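Local coordinates for protein NEQ263 (PDB 5BN3) that forms, together with NeqA, the core complex of an archaeal ATP synthase and probably binds ATP, at residues P136-E141 with D308-N313; T156-A161 with L207-Y212; D167-F172 with I189-S194; I173-N178 with Q386-Y391. All blocks are in the same frame, centred on the assembly; numbering follows the deposited sequence.

Interaction 1: P136-E141 with D308-N313; sequences PGLPME and DLHSKN. With SO4 (sulfate ion), chain X.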
loop_
_atom_site.group_PDB
_atom_site.type_symbol
_atom_site.label_atom_id
_atom_site.label_comp_id
_atom_site.label_asym_id
_atom_site.label_seq_id
_atom_site.Cartn_x
_atom_site.Cartn_y
_atom_site.Cartn_z
ATOM N N PRO B 136 12.090 15.851 10.970
ATOM C CA PRO B 136 12.932 15.503 12.120
ATOM C C PRO B 136 14.278 16.222 12.054
ATOM O O PRO B 136 14.848 16.341 10.968
ATOM C CB PRO B 136 13.148 13.998 11.947
ATOM C CG PRO B 136 11.942 13.534 11.204
ATOM C CD PRO B 136 11.593 14.657 10.263
ATOM N N GLY B 137 14.764 16.716 13.190
ATOM C CA GLY B 137 16.079 17.331 13.247
ATOM C C GLY B 137 16.157 18.837 13.066
ATOM O O GLY B 137 17.166 19.451 13.419
ATOM N N LEU B 138 15.105 19.437 12.518
ATOM C CA LEU B 138 15.113 20.872 12.231
ATOM C C LEU B 138 14.774 21.705 13.475
ATOM O O LEU B 138 14.067 21.229 14.366
ATOM C CB LEU B 138 14.176 21.191 11.055
ATOM C CG LEU B 138 14.884 21.240 9.694
ATOM C CD1 LEU B 138 15.513 19.899 9.338
ATOM C CD2 LEU B 138 13.945 21.688 8.587
ATOM N N PRO B 139 15.288 22.949 13.543
ATOM C CA PRO B 139 15.168 23.770 14.758
ATOM C C PRO B 139 13.770 24.333 15.018
ATOM O O PRO B 139 13.611 25.554 15.124
ATOM C CB PRO B 139 16.145 24.920 14.493
ATOM C CG PRO B 139 16.164 25.048 13.011
ATOM C CD PRO B 139 16.060 23.641 12.493
ATOM N N MET B 140 12.781 23.456 15.138
ATOM C CA MET B 140 11.413 23.860 15.441
ATOM C C MET B 140 11.306 24.474 16.838
ATOM O O MET B 140 10.513 25.392 17.066
ATOM C CB MET B 140 10.486 22.649 15.310
ATOM C CG MET B 140 9.061 22.868 15.782
ATOM S SD MET B 140 8.019 21.427 15.457
ATOM C CE MET B 140 8.980 20.132 16.237
ATOM N N GLU B 141 12.114 23.968 17.766
ATOM C CA GLU B 141 12.091 24.452 19.142
ATOM C C GLU B 141 12.604 25.884 19.245
ATOM O O GLU B 141 12.007 26.711 19.935
ATOM C CB GLU B 141 12.904 23.530 20.056
ATOM C CG GLU B 141 12.439 22.079 20.071
ATOM C CD GLU B 141 13.054 21.251 18.958
ATOM O OE1 GLU B 141 13.868 21.796 18.180
ATOM O OE2 GLU B 141 12.724 20.051 18.859
ATOM N N ASP B 308 15.587 21.722 2.739
ATOM C CA ASP B 308 16.411 22.391 1.739
ATOM C C ASP B 308 17.022 23.685 2.274
ATOM O O ASP B 308 18.222 23.920 2.123
ATOM C CB ASP B 308 15.586 22.670 0.481
ATOM C CG ASP B 308 16.386 23.369 -0.599
ATOM O OD1 ASP B 308 17.342 22.758 -1.122
ATOM O OD2 ASP B 308 16.057 24.526 -0.934
ATOM N N LEU B 309 16.196 24.517 2.903
ATOM C CA LEU B 309 16.675 25.767 3.491
ATOM C C LEU B 309 17.649 25.504 4.632
ATOM O O LEU B 309 18.643 26.210 4.783
ATOM C CB LEU B 309 15.507 26.626 3.984
ATOM C CG LEU B 309 14.631 27.280 2.915
ATOM C CD1 LEU B 309 13.624 28.223 3.546
ATOM C CD2 LEU B 309 15.490 28.026 1.914
ATOM N N HIS B 310 17.363 24.481 5.431
ATOM C CA HIS B 310 18.241 24.102 6.529
ATOM C C HIS B 310 19.621 23.709 6.005
ATOM O O HIS B 310 20.644 24.099 6.568
ATOM C CB HIS B 310 17.626 22.943 7.313
ATOM C CG HIS B 310 18.373 22.588 8.560
ATOM N ND1 HIS B 310 18.488 23.450 9.631
ATOM C CD2 HIS B 310 19.030 21.459 8.912
ATOM C CE1 HIS B 310 19.189 22.867 10.585
ATOM N NE2 HIS B 310 19.532 21.659 10.176
ATOM N N SER B 311 19.644 22.943 4.919
ATOM C CA SER B 311 20.901 22.509 4.309
ATOM C C SER B 311 21.691 23.673 3.715
ATOM O O SER B 311 22.899 23.563 3.501
ATOM C CB SER B 311 20.639 21.458 3.228
ATOM O OG SER B 311 20.222 20.231 3.799
ATOM N N LYS B 312 21.006 24.782 3.445
ATOM C CA LYS B 312 21.655 25.986 2.935
ATOM C C LYS B 312 22.081 26.903 4.073
ATOM O O LYS B 312 22.443 28.057 3.841
ATOM C CB LYS B 312 20.712 26.744 1.997
ATOM C CG LYS B 312 20.340 25.995 0.729
ATOM C CD LYS B 312 19.253 26.739 -0.035
ATOM C CE LYS B 312 18.941 26.073 -1.364
ATOM N NZ LYS B 312 17.847 26.780 -2.087
ATOM N N ASN B 313 22.029 26.379 5.296
ATOM C CA ASN B 313 22.346 27.146 6.502
ATOM C C ASN B 313 21.440 28.368 6.668
ATOM O O ASN B 313 21.893 29.440 7.071
ATOM C CB ASN B 313 23.826 27.555 6.523
ATOM C CG ASN B 313 24.325 27.887 7.917
ATOM O OD1 ASN B 313 23.869 27.316 8.909
ATOM N ND2 ASN B 313 25.270 28.815 7.997
HETATM S S SO4 X . 12.113 20.816 0.812
HETATM O O1 SO4 X . 11.698 22.178 1.122
HETATM O O2 SO4 X . 12.318 20.693 -0.626
HETATM O O3 SO4 X . 11.089 19.883 1.264
HETATM O O4 SO4 X . 13.354 20.521 1.515
HETATM O O HOH W 1 19.776 20.570 13.144
#
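With chi1 at -173°, His310 carries its ring away from its own helix toward Leu138 and Pro139. Leu138 answers with a chi1 of -94°, off any staggered position, and this lays its branch point over one face of the imidazole. Leu138 CG sits 4.2 Å from the ring centroid, a CH-pi contact displaced toward the rim. Leu138 CD1 lies 3.9 Å from His310 CD2. Pro139 comes in obliquely, its CD 3.7 Å from His310 CE1. A water adds a polar link. It donates to Gly137 O and accepts a weak bond from His310 NE2. Residues 136-141 lead from strand 131-134 into helix 140-151, where P-loop NTPases of this fold carry their phosphate-binding loop. The sequence PGLPME lacks the Lys-Thr/Ser pair of that motif. Gly137 has a positive phi, and Pro139 stands at the N-cap of the helix. With an alanine at Leu138, CG and both methyls are gone, and the imidazole would probably lose the CH-pi contact over this face and be freer to turn. Near the start of helix 307-311, Asp308 N gives a 2.8 Å hydrogen bond to sulfate O4, and Ser306 also binds this ion. One turn on, Lys312 NZ forms a salt bridge of 3.1 Å with Asp308 OD2, while OD1 pairs with Lys453 of the neighbouring alpha chain. A Schellman motif with Asn313 as C-prime residue ends the helix.

Interaction 2: T156-A161 with L207-Y212; sequences TIIFAA and LTLAEY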
loop_
_atom_site.group_PDB
_atom_site.type_symbol
_atom_site.label_atom_id
_atom_site.label_comp_id
_atom_site.label_asym_id
_atom_site.label_seq_id
_atom_site.Cartn_x
_atom_site.Cartn_y
_atom_site.Cartn_z
ATOM N N THR B 156 0.725 35.458 29.946
ATOM C CA THR B 156 1.084 34.196 30.578
ATOM C C THR B 156 1.391 33.171 29.489
ATOM O O THR B 156 0.625 33.021 28.534
ATOM C CB THR B 156 -0.067 33.662 31.454
ATOM O OG1 THR B 156 -0.386 34.621 32.471
ATOM C CG2 THR B 156 0.326 32.351 32.110
ATOM N N ILE B 157 2.518 32.478 29.618
ATOM C CA ILE B 157 2.855 31.404 28.690
ATOM C C ILE B 157 2.560 30.057 29.336
ATOM O O ILE B 157 3.005 29.786 30.449
ATOM C CB ILE B 157 4.342 31.449 28.288
ATOM C CG1 ILE B 157 4.650 32.753 27.548
ATOM C CG2 ILE B 157 4.698 30.264 27.406
ATOM C CD1 ILE B 157 6.110 32.918 27.188
ATOM N N ILE B 158 1.802 29.215 28.645
ATOM C CA ILE B 158 1.592 27.848 29.108
ATOM C C ILE B 158 2.252 26.876 28.136
ATOM O O ILE B 158 1.957 26.878 26.939
ATOM C CB ILE B 158 0.098 27.521 29.281
ATOM C CG1 ILE B 158 -0.520 28.467 30.315
ATOM C CG2 ILE B 158 -0.089 26.074 29.713
ATOM C CD1 ILE B 158 -1.993 28.235 30.562
ATOM N N PHE B 159 3.160 26.059 28.660
ATOM C CA PHE B 159 3.917 25.115 27.851
ATOM C C PHE B 159 3.518 23.686 28.189
ATOM O O PHE B 159 3.670 23.244 29.329
ATOM C CB PHE B 159 5.417 25.320 28.081
ATOM C CG PHE B 159 6.288 24.311 27.388
ATOM C CD1 PHE B 159 6.111 24.020 26.044
ATOM C CD2 PHE B 159 7.308 23.674 28.078
ATOM C CE1 PHE B 159 6.923 23.097 25.408
ATOM C CE2 PHE B 159 8.124 22.753 27.449
ATOM C CZ PHE B 159 7.930 22.464 26.108
ATOM N N ALA B 160 2.992 22.971 27.199
ATOM C CA ALA B 160 2.656 21.564 27.371
ATOM C C ALA B 160 3.672 20.689 26.651
ATOM O O ALA B 160 3.724 20.673 25.419
ATOM C CB ALA B 160 1.263 21.282 26.856
ATOM N N ALA B 161 4.475 19.965 27.423
ATOM C CA ALA B 161 5.457 19.045 26.860
ATOM C C ALA B 161 4.903 17.625 26.863
ATOM O O ALA B 161 4.748 17.013 27.921
ATOM C CB ALA B 161 6.751 19.111 27.644
ATOM N N LEU B 207 -4.762 23.382 28.791
ATOM C CA LEU B 207 -5.815 24.186 28.174
ATOM C C LEU B 207 -6.958 24.511 29.137
ATOM O O LEU B 207 -7.623 25.537 28.991
ATOM C CB LEU B 207 -6.347 23.497 26.915
ATOM C CG LEU B 207 -5.400 23.561 25.716
ATOM C CD1 LEU B 207 -5.870 22.643 24.608
ATOM C CD2 LEU B 207 -5.313 24.984 25.212
ATOM N N THR B 208 -7.192 23.638 30.114
ATOM C CA THR B 208 -8.164 23.933 31.163
ATOM C C THR B 208 -7.699 25.151 31.957
ATOM O O THR B 208 -8.493 26.039 32.269
ATOM C CB THR B 208 -8.364 22.733 32.109
ATOM O OG1 THR B 208 -8.933 21.641 31.378
ATOM C CG2 THR B 208 -9.293 23.103 33.254
ATOM N N LEU B 209 -6.406 25.198 32.266
ATOM C CA LEU B 209 -5.829 26.363 32.931
ATOM C C LEU B 209 -5.893 27.583 32.021
ATOM O O LEU B 209 -6.202 28.685 32.470
ATOM C CB LEU B 209 -4.376 26.095 33.335
ATOM C CG LEU B 209 -3.647 27.310 33.918
ATOM C CD1 LEU B 209 -4.286 27.731 35.231
ATOM C CD2 LEU B 209 -2.161 27.046 34.109
ATOM N N ALA B 210 -5.608 27.379 30.739
ATOM C CA ALA B 210 -5.605 28.474 29.774
ATOM C C ALA B 210 -6.978 29.124 29.639
ATOM O O ALA B 210 -7.088 30.349 29.573
ATOM C CB ALA B 210 -5.119 27.982 28.427
ATOM N N GLU B 211 -8.020 28.299 29.589
ATOM C CA GLU B 211 -9.391 28.796 29.479
ATOM C C GLU B 211 -9.809 29.550 30.736
ATOM O O GLU B 211 -10.562 30.520 30.663
ATOM C CB GLU B 211 -10.363 27.644 29.221
ATOM C CG GLU B 211 -10.296 27.061 27.819
ATOM C CD GLU B 211 -11.162 25.828 27.669
ATOM O OE1 GLU B 211 -11.489 25.199 28.700
ATOM O OE2 GLU B 211 -11.520 25.486 26.522
ATOM N N TYR B 212 -9.331 29.090 31.889
ATOM C CA TYR B 212 -9.603 29.767 33.150
ATOM C C TYR B 212 -8.945 31.140 33.164
ATOM O O TYR B 212 -9.586 32.143 33.468
ATOM C CB TYR B 212 -9.102 28.928 34.331
ATOM C CG TYR B 212 -9.176 29.646 35.660
ATOM C CD1 TYR B 212 -10.380 29.763 36.341
ATOM C CD2 TYR B 212 -8.042 30.205 36.233
ATOM C CE1 TYR B 212 -10.453 30.420 37.554
ATOM C CE2 TYR B 212 -8.106 30.866 37.446
ATOM C CZ TYR B 212 -9.313 30.968 38.100
ATOM O OH TYR B 212 -9.381 31.622 39.307
#
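Ile158 on strand 156-162 faces Ala210 on helix 196-215, with their CA atoms 7.3 Å apart. Residues 156-161 are extended, so neighbouring side chains leave the sheet on alternate faces. Ile158 points to the helix, while Phe159 points to the other face and stacks there on Phe172. Residues 207-212 are regular helix. The contact is carried by one methyl. Ile158 is stretched out, with CG1 beside the backbone N and chi2 at 180°, and its CD1 is thrust straight at the helix. There Ile158 CD1 meets the Ala210 backbone, 3.7 Å from Ala210 CA. The Ala210 CB methyl lies 3.8 Å from the same Ile158 CD1. Leu209 closes in with one branch, its CD2 3.7 Å from Ile158 CD1. The small side chain at Ala210 lets the isoleucine reach the helix backbone itself. Around this point, Ala206 of the helix also touches Ile158, and Val223 of strand 220-226 touches Ala210. This is the layering of helix on parallel sheet found in the RecA-like fold of the nucleotide-binding domain. No hydrogen bond crosses between the two segments. The seam is apolar and buried, so it rests on shape fit and exclusion of water rather than on directed bonds.

Interaction 3: D167-F172 with I189-S194; sequences DIYKMF and ISKADS
The apolar part of this contact is Tyr169 against Ile189. Ile189 CG2 lies over one face of the tyrosine ring, 4.0 Å from its centroid and 17° off the ring normal, a CH-pi contact set toward the rim. The other arm of the isoleucine reaches the ring as well, with Ile189 CD1 3.8 Å from Tyr169 CD1. The two side chains cross at about a right angle. The ring gets there through a chi1 of 66°, which places CG in the crowded position between the backbone N and the carbonyl carbon. Ala161 of strand 156-162 packs on both residues.

The polar part is a single weak hydrogen bond at the far end of the ring. Lys191 NZ donates to Tyr169 OH over 3.0 Å. The lysine chain runs extended and bends only at its last torsion, which swings the ammonium group over to the hydroxyl. Lys191 is exposed, whereas Tyr169 and Ile189 are buried.

A type I beta turn runs from Lys191 to Ser194. Lys191 O accepts twice there, from Ser194 N at 3.1 Å and from Ser194 OG at 2.6 Å. The serine hydroxyl lies in the carbonyl plane, and the two bonds tie the turn together.

The helix holding Tyr169 connects parallel neighbours 156-162 and 185-190, and its packing on the second strand is that of a beta-alpha-beta crossover in a RecA-like domain.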
loop_
_atom_site.group_PDB
_atom_site.type_symbol
_atom_site.label_atom_id
_atom_site.label_comp_id
_atom_site.label_asym_id
_atom_site.label_seq_id
_atom_site.Cartn_x
_atom_site.Cartn_y
_atom_site.Cartn_z
ATOM N N ASP B 167 16.160 16.660 27.042
ATOM C CA ASP B 167 16.904 17.681 26.302
ATOM C C ASP B 167 15.985 18.753 25.730
ATOM O O ASP B 167 16.334 19.933 25.695
ATOM C CB ASP B 167 17.672 17.031 25.152
ATOM C CG ASP B 167 18.896 16.280 25.615
ATOM O OD1 ASP B 167 19.083 16.127 26.840
ATOM O OD2 ASP B 167 19.667 15.832 24.743
ATOM N N ILE B 168 14.809 18.332 25.277
ATOM C CA ILE B 168 13.862 19.242 24.647
ATOM C C ILE B 168 13.142 20.137 25.662
ATOM O O ILE B 168 13.191 21.364 25.549
ATOM C CB ILE B 168 12.841 18.480 23.769
ATOM C CG1 ILE B 168 13.566 17.654 22.701
ATOM C CG2 ILE B 168 11.868 19.446 23.122
ATOM C CD1 ILE B 168 14.538 18.457 21.849
ATOM N N TYR B 169 12.491 19.541 26.660
ATOM C CA TYR B 169 11.760 20.359 27.631
ATOM C C TYR B 169 12.665 21.198 28.541
ATOM O O TYR B 169 12.249 22.249 29.029
ATOM C CB TYR B 169 10.701 19.559 28.421
ATOM C CG TYR B 169 11.191 18.469 29.355
ATOM C CD1 TYR B 169 11.855 18.776 30.537
ATOM C CD2 TYR B 169 10.920 17.134 29.089
ATOM C CE1 TYR B 169 12.273 17.783 31.400
ATOM C CE2 TYR B 169 11.330 16.136 29.948
ATOM C CZ TYR B 169 12.007 16.466 31.099
ATOM O OH TYR B 169 12.423 15.479 31.960
ATOM N N LYS B 170 13.901 20.752 28.748
ATOM C CA LYS B 170 14.863 21.553 29.502
ATOM C C LYS B 170 15.367 22.734 28.678
ATOM O O LYS B 170 15.735 23.767 29.234
ATOM C CB LYS B 170 16.032 20.696 29.999
ATOM C CG LYS B 170 15.633 19.668 31.045
ATOM C CD LYS B 170 16.683 19.535 32.136
ATOM C CE LYS B 170 16.130 18.755 33.323
ATOM N NZ LYS B 170 16.940 18.951 34.559
ATOM N N MET B 171 15.381 22.580 27.357
ATOM C CA MET B 171 15.735 23.677 26.459
ATOM C C MET B 171 14.739 24.823 26.601
ATOM O O MET B 171 15.121 25.994 26.611
ATOM C CB MET B 171 15.771 23.191 25.006
ATOM C CG MET B 171 16.081 24.279 23.993
ATOM S SD MET B 171 15.735 23.792 22.290
ATOM C CE MET B 171 16.661 22.262 22.176
ATOM N N PHE B 172 13.461 24.476 26.720
ATOM C CA PHE B 172 12.406 25.463 26.926
ATOM C C PHE B 172 12.524 26.123 28.295
ATOM O O PHE B 172 12.545 27.349 28.400
ATOM C CB PHE B 172 11.029 24.807 26.795
ATOM C CG PHE B 172 10.571 24.628 25.375
ATOM C CD1 PHE B 172 11.017 23.557 24.616
ATOM C CD2 PHE B 172 9.683 25.527 24.805
ATOM C CE1 PHE B 172 10.590 23.391 23.310
ATOM C CE2 PHE B 172 9.253 25.367 23.501
ATOM C CZ PHE B 172 9.707 24.298 22.753
ATOM N N ILE B 189 4.502 18.759 32.018
ATOM C CA ILE B 189 5.413 17.811 31.386
ATOM C C ILE B 189 5.003 16.359 31.611
ATOM O O ILE B 189 4.865 15.918 32.751
ATOM C CB ILE B 189 6.852 17.995 31.922
ATOM C CG1 ILE B 189 7.353 19.413 31.633
ATOM C CG2 ILE B 189 7.793 16.964 31.316
ATOM C CD1 ILE B 189 8.630 19.775 32.362
ATOM N N SER B 190 4.801 15.621 30.524
ATOM C CA SER B 190 4.707 14.166 30.604
ATOM C C SER B 190 5.927 13.572 29.912
ATOM O O SER B 190 6.200 13.886 28.750
ATOM C CB SER B 190 3.415 13.650 29.965
ATOM O OG SER B 190 3.267 14.117 28.637
ATOM N N LYS B 191 6.668 12.729 30.627
ATOM C CA LYS B 191 7.897 12.147 30.088
ATOM C C LYS B 191 7.625 11.147 28.967
ATOM O O LYS B 191 6.523 10.609 28.858
ATOM C CB LYS B 191 8.716 11.493 31.206
ATOM C CG LYS B 191 9.112 12.457 32.317
ATOM C CD LYS B 191 9.927 11.769 33.401
ATOM C CE LYS B 191 10.210 12.716 34.558
ATOM N NZ LYS B 191 10.913 13.951 34.117
ATOM N N ALA B 192 8.637 10.900 28.139
ATOM C CA ALA B 192 8.501 10.015 26.983
ATOM C C ALA B 192 8.093 8.589 27.352
ATOM O O ALA B 192 7.413 7.913 26.577
ATOM C CB ALA B 192 9.788 10.005 26.175
ATOM N N ASP B 193 8.511 8.133 28.529
ATOM C CA ASP B 193 8.211 6.768 28.960
ATOM C C ASP B 193 7.044 6.694 29.947
ATOM O O ASP B 193 6.855 5.681 30.621
ATOM C CB ASP B 193 9.457 6.102 29.557
ATOM C CG ASP B 193 9.928 6.778 30.832
ATOM O OD1 ASP B 193 9.579 7.957 31.055
ATOM O OD2 ASP B 193 10.657 6.130 31.614
ATOM N N SER B 194 6.255 7.762 30.017
ATOM C CA SER B 194 5.118 7.814 30.932
ATOM C C SER B 194 3.907 7.050 30.395
ATOM O O SER B 194 3.868 6.670 29.222
ATOM C CB SER B 194 4.736 9.265 31.232
ATOM O OG SER B 194 4.298 9.933 30.063
#

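Interaction 4: I173-N178 with Q386-Y391; sequences IDEFIN and QDYYEY
The carboxylate of Glu175 and the ring of Tyr388 approach from opposite directions, their planes 30° apart, with Glu175 OE2 oblique to the ring. Tyr388 in turn lies against its neighbour. Tyr388 CD2 lies over one face of the Tyr389 ring, 3.4 Å above its plane and offset toward the rim. Both tyrosines belong to a type I beta turn from Asp387 to Glu390, in the loop between helices 367-384 and 394-408 of the C-terminal domain. Glu175 is on helix 166-178 of the nucleotide-binding domain, so the contact bridges two domains at the surface. A weak hydrogen bond of 2.9 Å links Tyr388 OH and Glu175 OE2. Glu175 reaches it by leaving the helix with CG anti to the backbone N and then bending at chi2, 82°. Arg149 makes a cation-pi contact with Tyr388 and a long, weak ion pair with Glu175. Without the Glu175 carboxylate, as with an alanine here, the Tyr388 hydroxyl would probably lose this partner and the tie between helix and loop would be weaker. Side chains of the loop brace the turn. Asp387 OD1 accepts from Tyr389 N at 2.6 Å, an Asx turn. Just before the turn, Gln386 NE2 donates to Glu390 O over 2.8 Å, from 52° out of the carbonyl plane.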
loop_
_atom_site.group_PDB
_atom_site.type_symbol
_atom_site.label_atom_id
_atom_site.label_comp_id
_atom_site.label_asym_id
_atom_site.label_seq_id
_atom_site.Cartn_x
_atom_site.Cartn_y
_atom_site.Cartn_z
ATOM N N ILE B 173 12.580 25.296 29.338
ATOM C CA ILE B 173 12.683 25.771 30.717
ATOM C C ILE B 173 13.867 26.719 30.913
ATOM O O ILE B 173 13.727 27.788 31.513
ATOM C CB ILE B 173 12.799 24.584 31.706
ATOM C CG1 ILE B 173 11.486 23.795 31.752
ATOM C CG2 ILE B 173 13.159 25.066 33.101
ATOM C CD1 ILE B 173 11.544 22.556 32.629
ATOM N N ASP B 174 15.028 26.328 30.396
ATOM C CA ASP B 174 16.238 27.136 30.535
ATOM C C ASP B 174 16.149 28.484 29.814
ATOM O O ASP B 174 16.652 29.488 30.313
ATOM C CB ASP B 174 17.469 26.349 30.067
ATOM C CG ASP B 174 17.809 25.186 30.990
ATOM O OD1 ASP B 174 17.220 25.097 32.089
ATOM O OD2 ASP B 174 18.678 24.370 30.618
ATOM N N GLU B 175 15.511 28.508 28.646
ATOM C CA GLU B 175 15.332 29.755 27.899
ATOM C C GLU B 175 14.338 30.677 28.600
ATOM O O GLU B 175 14.534 31.893 28.648
ATOM C CB GLU B 175 14.877 29.465 26.461
ATOM C CG GLU B 175 14.564 30.701 25.619
ATOM C CD GLU B 175 15.800 31.358 25.017
ATOM O OE1 GLU B 175 16.925 31.052 25.464
ATOM O OE2 GLU B 175 15.643 32.184 24.091
ATOM N N PHE B 176 13.275 30.096 29.153
ATOM C CA PHE B 176 12.292 30.868 29.911
ATOM C C PHE B 176 12.930 31.476 31.158
ATOM O O PHE B 176 12.585 32.585 31.565
ATOM C CB PHE B 176 11.095 29.992 30.297
ATOM C CG PHE B 176 10.177 29.678 29.148
ATOM C CD1 PHE B 176 10.154 30.485 28.019
ATOM C CD2 PHE B 176 9.332 28.578 29.196
ATOM C CE1 PHE B 176 9.308 30.201 26.961
ATOM C CE2 PHE B 176 8.484 28.287 28.141
ATOM C CZ PHE B 176 8.472 29.101 27.021
ATOM N N ILE B 177 13.863 30.739 31.754
ATOM C CA ILE B 177 14.596 31.212 32.922
ATOM C C ILE B 177 15.573 32.330 32.549
ATOM O O ILE B 177 15.632 33.361 33.221
ATOM C CB ILE B 177 15.341 30.044 33.620
ATOM C CG1 ILE B 177 14.335 29.138 34.340
ATOM C CG2 ILE B 177 16.374 30.561 34.610
ATOM C CD1 ILE B 177 14.940 27.879 34.928
ATOM N N ASN B 178 16.325 32.130 31.471
ATOM C CA ASN B 178 17.308 33.119 31.033
ATOM C C ASN B 178 16.689 34.410 30.498
ATOM O O ASN B 178 17.310 35.468 30.558
ATOM C CB ASN B 178 18.253 32.511 29.992
ATOM C CG ASN B 178 19.067 31.357 30.545
ATOM O OD1 ASN B 178 19.244 31.227 31.758
ATOM N ND2 ASN B 178 19.572 30.511 29.655
ATOM N N GLN B 386 17.839 35.030 9.242
ATOM C CA GLN B 386 17.731 35.991 10.333
ATOM C C GLN B 386 18.228 35.340 11.620
ATOM O O GLN B 386 17.990 34.153 11.847
ATOM C CB GLN B 386 16.271 36.434 10.482
ATOM C CG GLN B 386 15.976 37.291 11.699
ATOM C CD GLN B 386 14.507 37.647 11.815
ATOM O OE1 GLN B 386 13.760 37.588 10.835
ATOM N NE2 GLN B 386 14.084 38.017 13.016
ATOM N N ASP B 387 18.918 36.103 12.462
ATOM C CA ASP B 387 19.475 35.545 13.693
ATOM C C ASP B 387 18.395 35.183 14.716
ATOM O O ASP B 387 17.332 35.806 14.769
ATOM C CB ASP B 387 20.486 36.507 14.322
ATOM C CG ASP B 387 21.272 35.867 15.449
ATOM O OD1 ASP B 387 20.821 35.941 16.612
ATOM O OD2 ASP B 387 22.339 35.278 15.173
ATOM N N TYR B 388 18.686 34.168 15.524
ATOM C CA TYR B 388 17.794 33.709 16.585
ATOM C C TYR B 388 17.511 34.808 17.609
ATOM O O TYR B 388 16.466 34.809 18.263
ATOM C CB TYR B 388 18.421 32.484 17.260
ATOM C CG TYR B 388 17.688 31.960 18.473
ATOM C CD1 TYR B 388 16.364 31.561 18.394
ATOM C CD2 TYR B 388 18.337 31.829 19.691
ATOM C CE1 TYR B 388 15.699 31.070 19.503
ATOM C CE2 TYR B 388 17.682 31.337 20.802
ATOM C CZ TYR B 388 16.364 30.958 20.702
ATOM O OH TYR B 388 15.705 30.469 21.804
ATOM N N TYR B 389 18.442 35.749 17.738
ATOM C CA TYR B 389 18.292 36.840 18.697
ATOM C C TYR B 389 17.986 38.172 18.023
ATOM O O TYR B 389 18.072 39.228 18.651
ATOM C CB TYR B 389 19.546 36.957 19.565
ATOM C CG TYR B 389 19.768 35.756 20.446
ATOM C CD1 TYR B 389 18.873 35.445 21.455
ATOM C CD2 TYR B 389 20.870 34.934 20.270
ATOM C CE1 TYR B 389 19.065 34.350 22.260
ATOM C CE2 TYR B 389 21.073 33.834 21.077
ATOM C CZ TYR B 389 20.166 33.550 22.071
ATOM O OH TYR B 389 20.355 32.456 22.881
ATOM N N GLU B 390 17.620 38.119 16.749
ATOM C CA GLU B 390 17.330 39.328 15.987
ATOM C C GLU B 390 15.832 39.604 15.916
ATOM O O GLU B 390 15.040 38.707 15.610
ATOM C CB GLU B 390 17.903 39.217 14.571
ATOM C CG GLU B 390 17.598 40.415 13.684
ATOM C CD GLU B 390 18.267 40.327 12.325
ATOM O OE1 GLU B 390 18.908 39.292 12.039
ATOM O OE2 GLU B 390 18.154 41.294 11.541
ATOM N N TYR B 391 15.451 40.845 16.206
ATOM C CA TYR B 391 14.067 41.283 16.068
ATOM C C TYR B 391 13.968 42.305 14.943
ATOM O O TYR B 391 14.659 43.325 14.958
ATOM C CB TYR B 391 13.559 41.906 17.376
ATOM C CG TYR B 391 12.102 42.313 17.329
ATOM C CD1 TYR B 391 11.712 43.530 16.777
ATOM C CD2 TYR B 391 11.117 41.485 17.840
ATOM C CE1 TYR B 391 10.383 43.898 16.730
ATOM C CE2 TYR B 391 9.787 41.846 17.801
ATOM C CZ TYR B 391 9.426 43.051 17.244
ATOM O OH TYR B 391 8.098 43.407 17.205
#

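Interactions 1, 2 and 3 lie within the nucleotide-binding domain, and interaction 4 reaches from it to the C-terminal domain. Interaction 2 is buried and wholly apolar. Interaction 3 has a buried apolar part and an exposed lysine at its rim. Interaction 1 is mostly buried but adds a water bridge. Interaction 4 is a surface contact and polar. Interactions 2 and 3 share one sheet, where Ala161 O probably accepts from Ser190 N. Interactions 3 and 4 both use helix 166-178, and Ile189 touches Ile173 there. Glu141 of interaction 1 packs on the same helix at Met171.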